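Local coordinates for pinoresinol-lariciresinol reductase (Thuja plicata, PDB 1QYD), which reduces pinoresinol to lariciresinol and lariciresinol to secoisolariciresinol with NADPH, as a step in lignan biosynthesis, at residues Ser5-Val10 with Asn22-Leu27; Tyr163-Leu168 with Ser307-Tyr312. All coordinates share one frame; numbering follows the deposited sequence.

Contact 1 of 2, residues Ser5-Val10 with Asn22-Leu27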
# COMPACT_ATOMS: atom_id res chain seq x y z
N SER A 5 34.51 3.21 10.08
CA SER A 5 33.68 3.43 8.90
C SER A 5 32.55 4.26 9.46
O SER A 5 32.30 4.24 10.66
CB SER A 5 33.10 2.16 8.34
OG SER A 5 34.10 1.15 8.37
N ARG A 6 31.82 4.99 8.63
CA ARG A 6 30.81 5.85 9.19
C ARG A 6 29.44 5.41 8.77
O ARG A 6 29.08 5.42 7.60
CB ARG A 6 31.11 7.26 8.76
CG ARG A 6 32.33 7.80 9.49
CD ARG A 6 32.65 9.23 9.13
NE ARG A 6 33.65 9.76 10.03
CZ ARG A 6 34.10 11.02 9.93
NH1 ARG A 6 33.64 11.84 8.97
NH2 ARG A 6 34.99 11.47 10.82
N VAL A 7 28.69 4.96 9.79
CA VAL A 7 27.40 4.40 9.43
C VAL A 7 26.27 5.26 9.87
O VAL A 7 26.28 5.94 10.89
CB VAL A 7 27.24 2.92 9.98
CG1 VAL A 7 28.58 2.18 9.81
CG2 VAL A 7 26.81 2.88 11.42
N LEU A 8 25.29 5.26 8.99
CA LEU A 8 24.08 6.01 9.23
C LEU A 8 22.99 4.96 9.28
O LEU A 8 22.84 4.21 8.31
CB LEU A 8 23.85 6.98 8.07
CG LEU A 8 22.60 7.86 8.08
CD1 LEU A 8 22.47 8.65 9.38
CD2 LEU A 8 22.73 8.90 6.98
N ILE A 9 22.29 4.86 10.41
CA ILE A 9 21.16 3.96 10.47
C ILE A 9 19.91 4.78 10.57
O ILE A 9 19.71 5.67 11.39
CB ILE A 9 21.25 3.00 11.67
CG1 ILE A 9 22.59 2.30 11.64
CG2 ILE A 9 20.21 1.87 11.54
CD1 ILE A 9 23.19 2.13 13.00
N VAL A 10 19.09 4.47 9.59
CA VAL A 10 17.80 5.07 9.44
C VAL A 10 16.88 3.88 9.69
O VAL A 10 17.18 2.78 9.27
CB VAL A 10 17.85 5.71 8.02
CG1 VAL A 10 18.65 4.93 6.98
CG2 VAL A 10 16.43 5.84 7.57
N ASN A 22 23.33 -1.28 18.03
CA ASN A 22 24.35 -1.57 19.03
C ASN A 22 25.50 -2.37 18.45
O ASN A 22 26.61 -2.33 18.99
CB ASN A 22 23.78 -2.33 20.23
CG ASN A 22 24.54 -1.95 21.52
OD1 ASN A 22 25.77 -2.12 21.67
ND2 ASN A 22 23.84 -1.38 22.50
N ALA A 23 25.31 -3.06 17.34
CA ALA A 23 26.40 -3.78 16.69
C ALA A 23 27.46 -2.81 16.18
O ALA A 23 28.64 -3.01 16.45
CB ALA A 23 25.87 -4.59 15.51
N SER A 24 27.03 -1.75 15.48
CA SER A 24 27.86 -0.66 15.00
C SER A 24 28.79 -0.13 16.07
O SER A 24 30.02 -0.19 16.00
CB SER A 24 26.99 0.44 14.54
OG SER A 24 26.56 0.39 13.20
N ILE A 25 28.13 0.34 17.14
CA ILE A 25 28.82 0.93 18.27
C ILE A 25 29.76 -0.13 18.82
O ILE A 25 30.96 0.07 18.65
CB ILE A 25 27.70 1.46 19.24
CG1 ILE A 25 26.83 2.50 18.51
CG2 ILE A 25 28.28 2.20 20.42
CD1 ILE A 25 25.68 3.16 19.33
N SER A 26 29.35 -1.31 19.27
CA SER A 26 30.29 -2.32 19.79
C SER A 26 31.35 -2.92 18.85
O SER A 26 32.32 -3.50 19.36
CB SER A 26 29.50 -3.50 20.43
OG SER A 26 28.49 -4.04 19.60
N LEU A 27 31.24 -2.83 17.51
CA LEU A 27 32.27 -3.32 16.61
C LEU A 27 33.09 -2.18 16.05
O LEU A 27 33.64 -2.28 14.95
CB LEU A 27 31.68 -4.09 15.43
CG LEU A 27 31.14 -5.45 15.71
CD1 LEU A 27 30.46 -5.97 14.46
CD2 LEU A 27 32.26 -6.34 16.19

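Contact 2 of 2, residues Tyr163-Leu168 with Ser307-Tyr312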
# COMPACT_ATOMS: atom_id res chain seq x y z
N TYR A 163 10.77 -14.35 17.29
CA TYR A 163 9.56 -14.07 16.55
C TYR A 163 8.95 -15.39 16.12
O TYR A 163 7.74 -15.47 15.95
CB TYR A 163 9.87 -13.25 15.32
CG TYR A 163 9.28 -11.86 15.40
CD1 TYR A 163 7.91 -11.67 15.28
CD2 TYR A 163 10.13 -10.78 15.62
CE1 TYR A 163 7.39 -10.38 15.40
CE2 TYR A 163 9.63 -9.49 15.74
CZ TYR A 163 8.26 -9.31 15.63
OH TYR A 163 7.75 -8.05 15.74
N PHE A 164 9.79 -16.41 15.88
CA PHE A 164 9.28 -17.70 15.45
C PHE A 164 9.61 -18.82 16.43
O PHE A 164 8.86 -19.77 16.51
CB PHE A 164 9.81 -18.02 14.01
CG PHE A 164 9.10 -17.15 12.96
CD1 PHE A 164 9.74 -16.01 12.43
CD2 PHE A 164 7.78 -17.43 12.59
CE1 PHE A 164 9.05 -15.15 11.57
CE2 PHE A 164 7.10 -16.56 11.74
CZ PHE A 164 7.73 -15.43 11.24
N ALA A 165 10.69 -18.76 17.21
CA ALA A 165 10.99 -19.80 18.20
C ALA A 165 10.48 -19.48 19.59
O ALA A 165 10.52 -20.28 20.54
CB ALA A 165 12.47 -20.01 18.37
N GLY A 166 10.08 -18.21 19.71
CA GLY A 166 9.46 -17.69 20.91
C GLY A 166 8.09 -18.28 20.95
O GLY A 166 7.79 -19.09 21.81
N SER A 167 7.34 -17.93 19.91
CA SER A 167 6.01 -18.43 19.66
C SER A 167 5.94 -19.92 19.32
O SER A 167 4.88 -20.52 19.50
CB SER A 167 5.42 -17.65 18.51
OG SER A 167 6.36 -17.71 17.45
N LEU A 168 7.07 -20.49 18.84
CA LEU A 168 7.26 -21.83 18.26
C LEU A 168 6.58 -21.95 16.89
O LEU A 168 6.51 -23.01 16.28
CB LEU A 168 6.73 -22.92 19.23
CG LEU A 168 7.69 -23.99 19.77
CD1 LEU A 168 9.05 -23.44 20.05
CD2 LEU A 168 7.10 -24.56 21.05
N SER A 307 20.56 -22.68 23.00
CA SER A 307 20.97 -21.59 23.85
C SER A 307 20.02 -20.38 23.84
O SER A 307 19.88 -19.70 24.86
CB SER A 307 22.37 -21.26 23.42
OG SER A 307 23.14 -22.46 23.51
N TYR A 308 19.33 -20.13 22.72
CA TYR A 308 18.30 -19.10 22.65
C TYR A 308 17.05 -19.55 23.42
O TYR A 308 16.50 -18.77 24.20
CB TYR A 308 17.91 -18.83 21.20
CG TYR A 308 17.07 -17.57 21.03
CD1 TYR A 308 17.71 -16.37 20.80
CD2 TYR A 308 15.67 -17.58 21.10
CE1 TYR A 308 17.00 -15.19 20.65
CE2 TYR A 308 14.94 -16.39 20.95
CZ TYR A 308 15.62 -15.20 20.72
OH TYR A 308 14.95 -14.00 20.57
N LEU A 309 16.56 -20.79 23.24
CA LEU A 309 15.42 -21.27 24.02
C LEU A 309 15.75 -21.52 25.51
O LEU A 309 14.88 -21.38 26.36
CB LEU A 309 14.85 -22.53 23.30
CG LEU A 309 13.99 -22.20 22.06
CD1 LEU A 309 13.83 -23.42 21.19
CD2 LEU A 309 12.58 -21.80 22.46
N GLU A 310 17.04 -21.73 25.84
CA GLU A 310 17.57 -21.92 27.19
C GLU A 310 17.44 -20.66 28.05
O GLU A 310 18.18 -20.45 29.02
CB GLU A 310 19.06 -22.37 27.05
CG GLU A 310 19.95 -22.89 28.19
CD GLU A 310 21.30 -23.50 27.74
OE1 GLU A 310 21.39 -24.72 27.64
OE2 GLU A 310 22.28 -22.77 27.51
N ARG A 311 16.50 -19.79 27.69
CA ARG A 311 16.19 -18.59 28.44
C ARG A 311 14.72 -18.27 28.28
O ARG A 311 14.21 -17.38 28.95
CB ARG A 311 16.96 -17.35 27.96
CG ARG A 311 16.68 -16.86 26.54
CD ARG A 311 17.27 -15.45 26.28
NE ARG A 311 17.60 -15.19 24.88
CZ ARG A 311 18.87 -15.27 24.48
NH1 ARG A 311 19.86 -15.58 25.32
NH2 ARG A 311 19.17 -15.05 23.21
N TYR A 312 14.03 -18.91 27.36
CA TYR A 312 12.61 -18.70 27.25
C TYR A 312 11.91 -19.50 28.34
O TYR A 312 10.72 -19.31 28.62
CB TYR A 312 12.17 -19.14 25.88
CG TYR A 312 11.66 -17.99 25.04
CD1 TYR A 312 10.40 -17.47 25.29
CD2 TYR A 312 12.44 -17.49 24.00
CE1 TYR A 312 9.90 -16.45 24.48
CE2 TYR A 312 11.95 -16.46 23.19
CZ TYR A 312 10.68 -15.95 23.43
OH TYR A 312 10.16 -14.95 22.60

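Contact 1 of 2, residues Ser5-Val10 with Asn22-Leu27
Ser24, on helix 17-26, meets Val7 and Ile9 of strand 7-10, and its short side chain is the whole of the helix's share in the contact. At its root, Ser24 CB lies 4.0 Å from Val7 CG2, a van der Waals distance. One bond further out, Ser24 OG comes to 3.1 Å from the same Val7 CG2 and also faces Ile9, whose CD1 is 3.8 Å from it. The hydroxyl thus faces a pair of neighbouring methyls, carried two residues apart on one strand. Val7 presents CG2 because its chi1 of -40° sets that branch between the backbone N and the carbonyl carbon, while Ile9 reaches across with the longer CG1-CD1 arm. Branched residues suit the strand, and a small serine suits the helix, since the backbones come as near as 7.5 Å between Val7 CA and Ser24 CA. Thr31 of strand 31-34 touches all three side chains, and Ile205 of helix 197-207 also packs on Ser24. In the same helix Asn22 O is gripped from opposite faces of its plane by Ser26 N and Ser26 OG. This is the first beta-alpha-beta unit of a Rossmann fold, and the side chain of Ile9 lies about 4 Å from Gly12, inferred to bind NADP(+). The direct contact is small and van der Waals in kind: across it the hydroxyl meets carbon alone.

Contact 2 of 2, residues Tyr163-Leu168 with Ser307-Tyr312
With CG anti to the carbonyl carbon (chi1 -77°), Leu309 sends CD2 to Ala165, while an unstaggered chi1 of -115° swings the ring of Tyr312 out to Gly166. Leu309 CD2 ends 3.2 Å from Ala165 O, a contact made beyond the oxygen end of that carbonyl, and Ala165 CB is a looser neighbour. The phenol end of Tyr312 meets the glycine obliquely, with Gly166 CA 3.3 Å from Tyr312 CZ and equally near OH. A beta carbon on Gly166 would fall about 2.2 Å from Tyr312 OH, so the absence of a side chain is what permits this approach. The hydroxyl is hydrogen-bonded to Met175 O, and Tyr308 CE2 lies in plane at the ring's edge. An alanine in place of Tyr312 would probably open a gap beside Gly166 and leave Met175 O without this donor. Just past helix 305-309, Tyr312 N bonds to Leu309 O at 2.8 Å, turning the backbone so that Tyr312 comes back to the segment Leu309 touches. The apolar branch of Leu309 and the small Ala165 suit burial against helix 229-241, which packs through Val232 on Ala165 and through Ile235 and Leu239 on Leu309, while Trp194 of strand 191-195 touches Ala165.

From the N terminus, contact 1 closes first: strand 7-10 runs into the glycine-rich turn, and helix 17-26 folds back on it after only 11 intervening residues, within the unit that holds the turn inferred to bind NADP(+). The chain then completes the parallel sheet and passes helix 133-147, which carries the inferred proton acceptor Lys138, before contact 2 opens. Contact 2 spans 138 residues, among them the inferred substrate-binding His271, and brings the C-terminal end back to segment 163-168, which begins on helix 161-164. The two loops follow in series, neither crossing nor enclosing one another. The centres of contact 1 and contact 2 are 27 Å apart, one within the sheet's first unit, the other joining 163-168 to the C-terminal end.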